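Local coordinates for glutathionyl-hydroquinone reductase PcpF (Sphingobium chlorophenolicum, PDB 4FQU), which catalyses the glutathione-dependent reduction of glutathionyl-hydroquinones to hydroquinones and takes part in the degradation of the pollutant pentachlorophenol, at residues 227-239 with 252-266. Residues are numbered along the deposited sequence; the frame is centred on the assembly and turned at random.
Sequences ADIRLFPTLVRFD and RIADYPNLSRLVGKL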
loop_
_atom_site.group_PDB
_atom_site.type_symbol
_atom_site.label_atom_id
_atom_site.label_comp_id
_atom_site.label_asym_id
_atom_site.label_seq_id
_atom_site.Cartn_x
_atom_site.Cartn_y
_atom_site.Cartn_z
ATOM N N ALA A 227 20.021 -20.475 2.740
ATOM C CA ALA A 227 19.835 -19.100 3.209
ATOM C C ALA A 227 19.121 -18.285 2.149
ATOM O O ALA A 227 18.053 -17.767 2.417
ATOM C CB ALA A 227 21.136 -18.472 3.555
ATOM N N ASP A 228 19.673 -18.206 0.938
ATOM C CA ASP A 228 19.058 -17.416 -0.141
ATOM C C ASP A 228 17.716 -18.009 -0.504
ATOM O O ASP A 228 16.761 -17.282 -0.791
ATOM C CB ASP A 228 19.938 -17.354 -1.390
ATOM C CG ASP A 228 21.420 -17.314 -1.061
ATOM O OD1 ASP A 228 22.037 -18.395 -0.863
ATOM O OD2 ASP A 228 21.975 -16.196 -0.985
ATOM N N ILE A 229 17.634 -19.330 -0.487
ATOM C CA ILE A 229 16.420 -19.977 -0.924
ATOM C C ILE A 229 15.237 -19.649 -0.011
ATOM O O ILE A 229 14.093 -19.764 -0.410
ATOM C CB ILE A 229 16.643 -21.470 -1.021
ATOM C CG1 ILE A 229 17.722 -21.724 -2.031
ATOM C CG2 ILE A 229 15.399 -22.177 -1.456
ATOM C CD1 ILE A 229 17.676 -23.082 -2.573
ATOM N N ARG A 230 15.490 -19.233 1.212
ATOM C CA ARG A 230 14.378 -18.864 2.063
ATOM C C ARG A 230 14.220 -17.352 2.116
ATOM O O ARG A 230 13.173 -16.828 2.495
ATOM C CB ARG A 230 14.568 -19.424 3.469
ATOM C CG ARG A 230 14.652 -20.928 3.532
ATOM C CD ARG A 230 15.464 -21.390 4.721
ATOM N NE ARG A 230 15.159 -20.624 5.910
ATOM C CZ ARG A 230 14.998 -21.155 7.111
ATOM N NH1 ARG A 230 15.092 -22.481 7.275
ATOM N NH2 ARG A 230 14.721 -20.352 8.126
ATOM N N LEU A 231 15.269 -16.633 1.761
ATOM C CA LEU A 231 15.119 -15.205 1.679
ATOM C C LEU A 231 14.380 -14.829 0.394
ATOM O O LEU A 231 13.525 -13.934 0.396
ATOM C CB LEU A 231 16.465 -14.529 1.713
ATOM C CG LEU A 231 16.407 -13.063 1.322
ATOM C CD1 LEU A 231 15.637 -12.262 2.292
ATOM C CD2 LEU A 231 17.790 -12.556 1.313
ATOM N N PHE A 232 14.700 -15.512 -0.707
ATOM C CA PHE A 232 14.154 -15.128 -1.999
ATOM C C PHE A 232 12.627 -15.106 -2.069
ATOM O O PHE A 232 12.058 -14.209 -2.663
ATOM C CB PHE A 232 14.742 -15.954 -3.126
ATOM C CG PHE A 232 14.093 -15.688 -4.449
ATOM C CD1 PHE A 232 14.503 -14.646 -5.229
ATOM C CD2 PHE A 232 13.045 -16.471 -4.887
ATOM C CE1 PHE A 232 13.884 -14.384 -6.401
ATOM C CE2 PHE A 232 12.438 -16.221 -6.069
ATOM C CZ PHE A 232 12.848 -15.173 -6.827
ATOM N N PRO A 233 11.944 -16.074 -1.455
ATOM C CA PRO A 233 10.485 -16.007 -1.594
ATOM C C PRO A 233 9.890 -14.727 -1.027
ATOM O O PRO A 233 8.897 -14.204 -1.540
ATOM C CB PRO A 233 10.004 -17.227 -0.812
ATOM C CG PRO A 233 11.040 -18.191 -0.991
ATOM C CD PRO A 233 12.367 -17.387 -0.972
ATOM N N THR A 234 10.490 -14.212 0.035
ATOM C CA THR A 234 9.958 -12.995 0.614
ATOM C C THR A 234 10.278 -11.823 -0.277
ATOM O O THR A 234 9.391 -11.086 -0.666
ATOM C CB THR A 234 10.440 -12.744 2.037
ATOM O OG1 THR A 234 9.905 -13.760 2.909
ATOM C CG2 THR A 234 9.980 -11.351 2.507
ATOM N N LEU A 235 11.537 -11.663 -0.624
ATOM C CA LEU A 235 11.887 -10.626 -1.572
ATOM C C LEU A 235 10.982 -10.586 -2.847
ATOM O O LEU A 235 10.515 -9.528 -3.270
ATOM C CB LEU A 235 13.369 -10.750 -1.925
ATOM C CG LEU A 235 14.312 -9.979 -1.015
ATOM C CD1 LEU A 235 13.709 -9.853 0.320
ATOM C CD2 LEU A 235 15.662 -10.656 -0.951
ATOM N N VAL A 236 10.706 -11.730 -3.456
ATOM C CA VAL A 236 10.136 -11.707 -4.794
ATOM C C VAL A 236 8.707 -11.150 -4.774
ATOM O O VAL A 236 8.201 -10.644 -5.784
ATOM C CB VAL A 236 10.182 -13.103 -5.396
ATOM C CG1 VAL A 236 9.059 -13.919 -4.851
ATOM C CG2 VAL A 236 10.140 -13.051 -6.917
ATOM N N ARG A 237 8.085 -11.238 -3.606
ATOM C CA ARG A 237 6.728 -10.778 -3.394
ATOM C C ARG A 237 6.692 -9.374 -2.778
ATOM O O ARG A 237 5.602 -8.774 -2.538
ATOM C CB ARG A 237 6.017 -11.716 -2.430
ATOM C CG ARG A 237 5.502 -12.913 -3.042
ATOM C CD ARG A 237 5.460 -13.995 -2.054
ATOM N NE ARG A 237 4.966 -15.192 -2.701
ATOM C CZ ARG A 237 5.735 -16.107 -3.262
ATOM N NH1 ARG A 237 7.052 -16.005 -3.240
ATOM N NH2 ARG A 237 5.175 -17.136 -3.846
ATOM N N PHE A 238 7.874 -8.838 -2.510
ATOM C CA PHE A 238 7.929 -7.685 -1.614
ATOM C C PHE A 238 7.322 -6.408 -2.153
ATOM O O PHE A 238 6.305 -5.955 -1.657
ATOM C CB PHE A 238 9.324 -7.383 -1.210
ATOM C CG PHE A 238 9.383 -6.537 -0.045
ATOM C CD1 PHE A 238 9.353 -5.171 -0.178
ATOM C CD2 PHE A 238 9.432 -7.096 1.211
ATOM C CE1 PHE A 238 9.411 -4.363 0.928
ATOM C CE2 PHE A 238 9.506 -6.302 2.314
ATOM C CZ PHE A 238 9.498 -4.929 2.180
ATOM N N ASP A 239 7.977 -5.829 -3.156
ATOM C CA ASP A 239 7.463 -4.643 -3.810
ATOM C C ASP A 239 6.090 -4.827 -4.431
ATOM O O ASP A 239 5.359 -3.865 -4.603
ATOM C CB ASP A 239 8.408 -4.177 -4.912
ATOM C CG ASP A 239 9.734 -3.720 -4.385
ATOM O OD1 ASP A 239 9.924 -3.716 -3.158
ATOM O OD2 ASP A 239 10.593 -3.351 -5.213
ATOM N N ARG A 252 11.661 0.382 -1.002
ATOM C CA ARG A 252 11.390 -0.798 -1.814
ATOM C C ARG A 252 12.594 -1.684 -1.843
ATOM O O ARG A 252 13.692 -1.216 -1.692
ATOM C CB ARG A 252 11.045 -0.377 -3.227
ATOM C CG ARG A 252 9.896 0.541 -3.252
ATOM C CD ARG A 252 9.720 1.192 -4.579
ATOM N NE ARG A 252 10.946 1.835 -4.982
ATOM C CZ ARG A 252 11.389 1.858 -6.227
ATOM N NH1 ARG A 252 10.693 1.261 -7.181
ATOM N NH2 ARG A 252 12.523 2.469 -6.495
ATOM N N ILE A 253 12.397 -2.969 -2.042
ATOM C CA ILE A 253 13.545 -3.812 -2.312
ATOM C C ILE A 253 14.302 -3.242 -3.508
ATOM O O ILE A 253 15.534 -3.406 -3.627
ATOM C CB ILE A 253 13.163 -5.267 -2.631
ATOM C CG1 ILE A 253 12.187 -5.802 -1.595
ATOM C CG2 ILE A 253 14.408 -6.139 -2.692
ATOM C CD1 ILE A 253 12.736 -5.759 -0.245
ATOM N N ALA A 254 13.555 -2.568 -4.385
ATOM C CA ALA A 254 14.125 -1.908 -5.547
ATOM C C ALA A 254 15.112 -0.835 -5.130
ATOM O O ALA A 254 15.886 -0.355 -5.923
ATOM C CB ALA A 254 13.050 -1.300 -6.341
ATOM N N ASP A 255 15.099 -0.449 -3.871
ATOM C CA ASP A 255 15.969 0.630 -3.469
ATOM C C ASP A 255 17.207 0.097 -2.810
ATOM O O ASP A 255 18.012 0.863 -2.301
ATOM C CB ASP A 255 15.238 1.549 -2.516
ATOM C CG ASP A 255 14.039 2.201 -3.150
ATOM O OD1 ASP A 255 14.209 2.715 -4.286
ATOM O OD2 ASP A 255 12.949 2.211 -2.509
ATOM N N TYR A 256 17.338 -1.225 -2.786
ATOM C CA TYR A 256 18.505 -1.898 -2.185
ATOM C C TYR A 256 19.252 -2.574 -3.300
ATOM O O TYR A 256 18.881 -3.678 -3.694
ATOM C CB TYR A 256 18.082 -3.002 -1.218
ATOM C CG TYR A 256 17.614 -2.535 0.116
ATOM C CD1 TYR A 256 18.503 -2.077 1.063
ATOM C CD2 TYR A 256 16.272 -2.581 0.440
ATOM C CE1 TYR A 256 18.072 -1.654 2.291
ATOM C CE2 TYR A 256 15.820 -2.163 1.664
ATOM C CZ TYR A 256 16.724 -1.706 2.581
ATOM O OH TYR A 256 16.251 -1.309 3.793
ATOM N N PRO A 257 20.276 -1.908 -3.840
ATOM C CA PRO A 257 21.002 -2.429 -4.993
ATOM C C PRO A 257 21.449 -3.854 -4.778
ATOM O O PRO A 257 21.082 -4.700 -5.566
ATOM C CB PRO A 257 22.179 -1.482 -5.117
ATOM C CG PRO A 257 22.122 -0.647 -3.919
ATOM C CD PRO A 257 20.721 -0.566 -3.520
ATOM N N ASN A 258 22.173 -4.140 -3.717
ATOM C CA ASN A 258 22.625 -5.497 -3.530
ATOM C C ASN A 258 21.562 -6.572 -3.459
ATOM O O ASN A 258 21.755 -7.627 -4.049
ATOM C CB ASN A 258 23.563 -5.599 -2.362
ATOM C CG ASN A 258 24.938 -5.272 -2.751
ATOM O OD1 ASN A 258 25.382 -5.652 -3.833
ATOM N ND2 ASN A 258 25.637 -4.542 -1.902
ATOM N N LEU A 259 20.469 -6.328 -2.734
ATOM C CA LEU A 259 19.357 -7.275 -2.686
ATOM C C LEU A 259 18.678 -7.414 -4.048
ATOM O O LEU A 259 18.431 -8.529 -4.507
ATOM C CB LEU A 259 18.318 -6.867 -1.656
ATOM C CG LEU A 259 18.895 -7.106 -0.271
ATOM C CD1 LEU A 259 18.049 -6.506 0.840
ATOM C CD2 LEU A 259 19.097 -8.592 -0.052
ATOM N N SER A 260 18.374 -6.286 -4.695
ATOM C CA SER A 260 17.704 -6.287 -5.997
ATOM C C SER A 260 18.493 -7.113 -6.964
ATOM O O SER A 260 17.922 -7.688 -7.880
ATOM C CB SER A 260 17.575 -4.876 -6.552
ATOM O OG SER A 260 16.371 -4.282 -6.104
ATOM N N ARG A 261 19.808 -7.174 -6.751
ATOM C CA ARG A 261 20.699 -7.923 -7.607
ATOM C C ARG A 261 20.505 -9.417 -7.340
ATOM O O ARG A 261 20.333 -10.188 -8.285
ATOM C CB ARG A 261 22.128 -7.463 -7.360
ATOM C CG ARG A 261 23.134 -7.598 -8.513
ATOM C CD ARG A 261 24.502 -6.908 -8.174
ATOM N NE ARG A 261 24.893 -6.985 -6.746
ATOM C CZ ARG A 261 25.485 -8.040 -6.147
ATOM N NH1 ARG A 261 25.772 -9.137 -6.870
ATOM N NH2 ARG A 261 25.777 -8.009 -4.820
ATOM N N LEU A 262 20.509 -9.824 -6.060
ATOM C CA LEU A 262 20.248 -11.216 -5.671
ATOM C C LEU A 262 18.904 -11.703 -6.213
ATOM O O LEU A 262 18.786 -12.810 -6.728
ATOM C CB LEU A 262 20.283 -11.399 -4.153
ATOM C CG LEU A 262 19.866 -12.787 -3.606
ATOM C CD1 LEU A 262 20.958 -13.750 -3.785
ATOM C CD2 LEU A 262 19.577 -12.738 -2.156
ATOM N N VAL A 263 17.886 -10.874 -6.106
ATOM C CA VAL A 263 16.582 -11.242 -6.617
ATOM C C VAL A 263 16.556 -11.457 -8.112
ATOM O O VAL A 263 15.899 -12.374 -8.591
ATOM C CB VAL A 263 15.590 -10.177 -6.288
ATOM C CG1 VAL A 263 14.439 -10.171 -7.331
ATOM C CG2 VAL A 263 15.142 -10.360 -4.841
ATOM N N GLY A 264 17.256 -10.599 -8.852
ATOM C CA GLY A 264 17.337 -10.724 -10.297
ATOM C C GLY A 264 18.063 -12.009 -10.661
ATOM O O GLY A 264 17.595 -12.785 -11.465
ATOM N N LYS A 265 19.211 -12.237 -10.047
ATOM C CA LYS A 265 19.984 -13.443 -10.247
ATOM C C LYS A 265 19.096 -14.676 -10.185
ATOM O O LYS A 265 19.107 -15.527 -11.077
ATOM C CB LYS A 265 21.018 -13.507 -9.141
ATOM C CG LYS A 265 22.233 -14.341 -9.378
ATOM C CD LYS A 265 23.311 -13.873 -8.396
ATOM C CE LYS A 265 24.484 -14.842 -8.265
ATOM N NZ LYS A 265 25.176 -15.258 -9.540
ATOM N N LEU A 266 18.311 -14.755 -9.123
ATOM C CA LEU A 266 17.516 -15.933 -8.856
ATOM C C LEU A 266 16.232 -15.996 -9.677
ATOM O O LEU A 266 15.717 -17.064 -9.961
ATOM C CB LEU A 266 17.195 -16.014 -7.361
ATOM C CG LEU A 266 18.144 -16.872 -6.521
ATOM C CD1 LEU A 266 17.905 -16.697 -5.012
ATOM C CD2 LEU A 266 17.934 -18.283 -6.959
#
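D239 takes the backbone N-H of I253 on the syn lone pair of OD1, with I253 N to D239 OD1 at 2.8 Å and a bent N-H···O angle of 141°. Its OD2 lies within bonding distance of A254 N, a less certain bond because that nitrogen is crowded in the model. I253 also meets F238: I253 CD1 sits over one face of the F238 ring, offset toward the rim, 3.6 Å from its centroid and 18° off the normal, a CH-pi contact. Farther along, helices 227-239 and 257-266 cross at -103°, their axes 10.1 Å apart. L235 CB packs on V263 CG2, while the edge of the F232 ring meets V263 O, with F232 CE1 3.6 Å from V263 O; L266 CB is 3.7 Å from F232 CD1, neither over a face nor at the edge. L231 and L262 join through their CD2 methyls. The 3-10 turn that D239 receives is braced from within: R252 grips D255 side-on through NE and NH2, and S260 OG bonds I253 O. At the far end, D228 bonds T225 N through OD1 and L219 N through OD2. Within the all-helical C-terminal domain of this GST-superfamily enzyme, apolar side chains thus pack the helix crossing, while one firm bond, I253 N-D239 OD1, ties the 3-10 turn to it.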